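Local coordinates for foldase protein PrsA (Streptococcus pneumoniae, PDB 5TVL) that probably assists the folding of secreted proteins outside the cell and belongs to a family of peptidyl-prolyl cis-trans isomerases of the parvulin (PpiC) type, at residues A[124-128]-A[151-157]; A[35-40]-A[252-258]. All coordinates share one frame; numbering follows the deposited sequence.

Contact 1: residues A[124-128]-A[151-157]; sequences IIRLN and AKDNSTD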
# COMPACT_ATOMS: atom_id res chain seq x y z
N ILE A 124 -12.30 -21.22 6.47
CA ILE A 124 -11.14 -21.30 5.58
C ILE A 124 -10.18 -22.39 6.03
O ILE A 124 -10.14 -22.74 7.21
CB ILE A 124 -10.39 -19.94 5.44
CG1 ILE A 124 -9.88 -19.42 6.79
CG2 ILE A 124 -11.30 -18.90 4.79
CD1 ILE A 124 -8.95 -18.23 6.66
N ILE A 125 -9.42 -22.93 5.08
CA ILE A 125 -8.37 -23.92 5.35
C ILE A 125 -7.11 -23.53 4.56
O ILE A 125 -7.03 -23.76 3.36
CB ILE A 125 -8.81 -25.36 4.95
CG1 ILE A 125 -10.16 -25.72 5.60
CG2 ILE A 125 -7.75 -26.39 5.36
CD1 ILE A 125 -10.70 -27.08 5.22
N ARG A 126 -6.14 -22.93 5.25
CA ARG A 126 -4.85 -22.57 4.65
C ARG A 126 -3.91 -23.79 4.63
O ARG A 126 -3.87 -24.56 5.60
CB ARG A 126 -4.19 -21.41 5.39
CG ARG A 126 -3.05 -20.76 4.64
CD ARG A 126 -2.52 -19.53 5.37
NE ARG A 126 -1.83 -19.87 6.61
CZ ARG A 126 -1.29 -18.99 7.45
NH1 ARG A 126 -1.35 -17.68 7.21
NH2 ARG A 126 -0.69 -19.42 8.56
N LEU A 127 -3.16 -23.95 3.54
CA LEU A 127 -2.28 -25.10 3.33
C LEU A 127 -0.94 -24.67 2.71
O LEU A 127 -0.88 -23.68 1.97
CB LEU A 127 -2.96 -26.12 2.41
CG LEU A 127 -4.10 -26.93 3.06
CD1 LEU A 127 -5.36 -26.90 2.21
CD2 LEU A 127 -3.66 -28.35 3.36
N ASN A 128 0.12 -25.42 3.03
CA ASN A 128 1.47 -25.13 2.52
C ASN A 128 1.72 -25.80 1.18
O ASN A 128 2.28 -25.18 0.28
CB ASN A 128 2.53 -25.57 3.53
CG ASN A 128 2.49 -24.75 4.81
OD1 ASN A 128 1.43 -24.31 5.24
ND2 ASN A 128 3.65 -24.53 5.42
N ALA A 151 -10.81 -28.46 8.62
CA ALA A 151 -10.02 -27.30 9.06
C ALA A 151 -9.18 -27.65 10.29
O ALA A 151 -7.97 -27.44 10.29
CB ALA A 151 -10.93 -26.12 9.36
N LYS A 152 -9.83 -28.20 11.32
CA LYS A 152 -9.15 -28.55 12.59
C LYS A 152 -7.95 -29.49 12.42
O LYS A 152 -6.95 -29.34 13.12
CB LYS A 152 -10.15 -29.16 13.58
CG LYS A 152 -11.02 -28.14 14.30
CD LYS A 152 -12.17 -28.81 15.04
CE LYS A 152 -13.08 -27.78 15.71
NZ LYS A 152 -14.25 -28.42 16.37
N ASP A 153 -8.05 -30.45 11.50
CA ASP A 153 -6.97 -31.41 11.25
C ASP A 153 -5.86 -30.84 10.35
O ASP A 153 -4.68 -31.01 10.66
CB ASP A 153 -7.52 -32.69 10.61
CG ASP A 153 -8.55 -33.40 11.49
OD1 ASP A 153 -8.44 -33.33 12.74
OD2 ASP A 153 -9.46 -34.04 10.94
N ASN A 154 -6.24 -30.15 9.28
CA ASN A 154 -5.32 -29.80 8.18
C ASN A 154 -4.88 -28.33 8.07
O ASN A 154 -3.85 -28.06 7.46
CB ASN A 154 -5.95 -30.22 6.85
CG ASN A 154 -6.45 -31.66 6.86
OD1 ASN A 154 -5.81 -32.54 7.43
ND2 ASN A 154 -7.60 -31.90 6.23
N SER A 155 -5.65 -27.40 8.65
CA SER A 155 -5.41 -25.96 8.43
C SER A 155 -4.14 -25.45 9.12
O SER A 155 -3.97 -25.61 10.33
CB SER A 155 -6.61 -25.14 8.89
OG SER A 155 -6.52 -23.79 8.46
N THR A 156 -3.25 -24.83 8.34
CA THR A 156 -2.03 -24.19 8.84
C THR A 156 -2.32 -22.91 9.63
O THR A 156 -1.57 -22.57 10.55
CB THR A 156 -1.07 -23.82 7.69
OG1 THR A 156 -0.89 -24.95 6.82
CG2 THR A 156 0.30 -23.37 8.23
N ASP A 157 -3.38 -22.20 9.26
CA ASP A 157 -3.78 -20.98 9.97
C ASP A 157 -4.26 -21.38 11.37
O ASP A 157 -5.39 -21.82 11.56
CB ASP A 157 -4.87 -20.22 9.19
CG ASP A 157 -5.08 -18.79 9.69
OD1 ASP A 157 -4.64 -18.43 10.81
OD2 ASP A 157 -5.70 -17.99 8.95
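Residues 124-128, from strand 120-127 into the loop after it, receive the turn that leaves helix 147-154, a largely buried strand-to-turn contact inside the parvulin-type domain. A nearly straight backbone bond crosses it: Thr156 N gives its hydrogen to Arg126 O at 2.8 Å (N-H...O 173°). One residue earlier, where the chain leaves the helix, Ser155 OG accepts a weak bond from Arg126 N at 3.3 Å; chi1 of -168° carries the hydroxyl opposite its own backbone N and over to the strand. At the outer end Thr156 OG1 donates to Asn128 OD1 at 2.9 Å, approaching from above the carbonyl plane rather than on a lone pair.

Ile125 packs against the helix end and the turn: Ile125 CG1 lies 3.9 Å from Ala151 CB, and Ile125 CG2 touches Ser155 CB. Arg126 bends at chi3 (69°) and crosses Asp157 at about a right angle, with Asp157 CB over one guanidinium face, toward its rim. The charged ends do not pair: Arg126 NH2 stays 4.7 Å from Asp157 OD1. That oxygen caps Lys159 N at the start of helix 158-161, while NH2 bonds Tyr204 OH of the second subunit. Two good neutral hydrogen bonds, a weak one and apolar packing hold the turn, and the nearby opposite charges probably add only a modest attraction.

Contact 2: residues A[35-40]-A[252-258]; sequences TIQKVF and ELQAANI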
# COMPACT_ATOMS: atom_id res chain seq x y z
N THR A 35 11.09 22.17 11.72
CA THR A 35 10.07 23.13 11.28
C THR A 35 8.66 22.53 11.31
O THR A 35 7.73 23.15 11.81
CB THR A 35 10.38 23.66 9.87
OG1 THR A 35 11.70 24.22 9.85
CG2 THR A 35 9.38 24.74 9.46
N ILE A 36 8.53 21.33 10.76
CA ILE A 36 7.27 20.58 10.79
C ILE A 36 6.81 20.37 12.24
O ILE A 36 5.64 20.60 12.55
CB ILE A 36 7.38 19.23 10.02
CG1 ILE A 36 7.51 19.50 8.51
CG2 ILE A 36 6.17 18.33 10.29
CD1 ILE A 36 8.03 18.32 7.72
N GLN A 37 7.73 19.95 13.11
CA GLN A 37 7.41 19.75 14.53
C GLN A 37 6.81 20.98 15.19
O GLN A 37 5.79 20.87 15.87
CB GLN A 37 8.64 19.30 15.33
CG GLN A 37 8.44 19.37 16.84
CD GLN A 37 9.43 18.54 17.62
OE1 GLN A 37 9.06 17.89 18.60
NE2 GLN A 37 10.69 18.56 17.20
N LYS A 38 7.46 22.13 15.01
CA LYS A 38 7.02 23.39 15.64
C LYS A 38 5.64 23.87 15.18
O LYS A 38 4.83 24.33 16.00
CB LYS A 38 8.04 24.51 15.43
CG LYS A 38 9.21 24.48 16.41
CD LYS A 38 9.98 25.79 16.37
CE LYS A 38 11.15 25.78 17.35
NZ LYS A 38 10.71 25.88 18.77
N VAL A 39 5.37 23.76 13.88
CA VAL A 39 4.09 24.19 13.31
C VAL A 39 2.96 23.26 13.76
O VAL A 39 1.89 23.73 14.16
CB VAL A 39 4.16 24.29 11.76
CG1 VAL A 39 2.79 24.54 11.16
CG2 VAL A 39 5.13 25.39 11.35
N PHE A 40 3.19 21.95 13.68
CA PHE A 40 2.17 20.96 14.05
C PHE A 40 1.92 20.88 15.56
O PHE A 40 0.83 20.48 15.98
CB PHE A 40 2.48 19.57 13.46
CG PHE A 40 2.00 19.40 12.05
CD1 PHE A 40 2.71 19.94 10.98
CD2 PHE A 40 0.81 18.73 11.78
CE1 PHE A 40 2.26 19.79 9.67
CE2 PHE A 40 0.35 18.58 10.48
CZ PHE A 40 1.07 19.12 9.42
N GLU A 252 -0.14 23.27 5.85
CA GLU A 252 0.09 23.72 7.22
C GLU A 252 1.35 24.59 7.35
O GLU A 252 1.35 25.59 8.09
CB GLU A 252 0.15 22.53 8.19
CG GLU A 252 -0.24 22.87 9.62
CD GLU A 252 -1.69 23.32 9.73
OE1 GLU A 252 -2.60 22.47 9.62
OE2 GLU A 252 -1.91 24.54 9.91
N LEU A 253 2.41 24.23 6.63
CA LEU A 253 3.64 25.04 6.58
C LEU A 253 3.41 26.39 5.89
O LEU A 253 3.94 27.41 6.33
CB LEU A 253 4.78 24.27 5.91
CG LEU A 253 5.30 23.04 6.67
CD1 LEU A 253 6.05 22.10 5.74
CD2 LEU A 253 6.19 23.44 7.83
N GLN A 254 2.63 26.39 4.81
CA GLN A 254 2.21 27.63 4.13
C GLN A 254 1.40 28.56 5.04
O GLN A 254 1.51 29.79 4.94
CB GLN A 254 1.38 27.33 2.87
CG GLN A 254 2.21 26.92 1.65
CD GLN A 254 1.37 26.27 0.56
OE1 GLN A 254 0.17 26.54 0.43
NE2 GLN A 254 1.99 25.40 -0.22
N ALA A 255 0.57 27.97 5.91
CA ALA A 255 -0.24 28.73 6.88
C ALA A 255 0.60 29.38 7.98
O ALA A 255 0.23 30.44 8.50
CB ALA A 255 -1.29 27.82 7.50
N ALA A 256 1.73 28.76 8.33
CA ALA A 256 2.67 29.32 9.31
C ALA A 256 3.44 30.55 8.80
O ALA A 256 4.01 31.28 9.61
CB ALA A 256 3.65 28.25 9.77
N ASN A 257 3.46 30.76 7.48
CA ASN A 257 4.20 31.86 6.84
C ASN A 257 5.67 31.81 7.25
O ASN A 257 6.16 32.64 8.02
CB ASN A 257 3.57 33.23 7.15
CG ASN A 257 4.18 34.35 6.33
OD1 ASN A 257 4.30 34.25 5.10
ND2 ASN A 257 4.58 35.44 6.99
N ILE A 258 6.36 30.79 6.73
CA ILE A 258 7.73 30.49 7.10
C ILE A 258 8.69 31.26 6.20
O ILE A 258 8.59 31.18 4.98
CB ILE A 258 8.01 28.97 7.00
CG1 ILE A 258 7.09 28.20 7.96
CG2 ILE A 258 9.47 28.66 7.33
CD1 ILE A 258 6.96 26.73 7.63
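Val39 of helix 25-44 meets the C-terminal part of helix 242-255 and the chain after it, and its short side chain can be followed branch by branch. CB points at the opposing segment and splits there. Val39 CG1, set opposite the backbone N by a chi1 of 172°, comes down on the backbone of Glu252, 3.5 Å from Glu252 O, and also meets the CG methylene of that residue. Val39 CG2 makes the closer contact with Ala256 CB, at 3.6 Å, which CG1 also borders; Leu253 CD2 is a little farther from Val39 CG2, at 4.2 Å. The valine therefore reaches from Glu252 to Ala256.

On one flank, Thr35 CG2 and Ile258 CD1 reach toward each other tip to tip at 3.6 Å, while the Leu253 side chain crosses that of Thr35 at about a right angle, Leu253 CD2 touching Thr35 CG2. Thr35 OG1 is occupied within its own helix by Leu31 O. On the other flank, Glu252 lays its aliphatic part against Phe40: Glu252 CB touches Phe40 CZ, and Glu252 CG lies over one face of the Phe40 ring toward its rim, 4.2 Å from the centroid and 21° off the ring normal, a CH-pi contact. The chain then bends at chi2 (63°), and OE1 bonds Tyr44 OH, one helical turn beyond Phe40. Met7 and Ile5 of the third subunit pack on Val39 and Ile258.

No hydrogen bond joins the two segments. Methyl and methylene packing carries the contact, and Glu252 contributes its hydrocarbon stem here while its acid end is held by a tyrosine of the same helix as Val39.

In the fold
Contact 1 lies within the parvulin-type domain, whereas contact 2 brings together helices near the two ends of the chain; their centres are about 52 Å apart, on opposite sides of the chain's centre, and they share no element. Along the sequence contact 1 is nested inside the loop closed by contact 2, so contact 2 closes a stretch of chain that includes contact 1. Contact 1, though more buried, carries hydrogen bonds using both backbone and side-chain atoms, besides apolar packing. Contact 2, partly buried, joins a helix to another helix's end through apolar side chains. Other subunits border both.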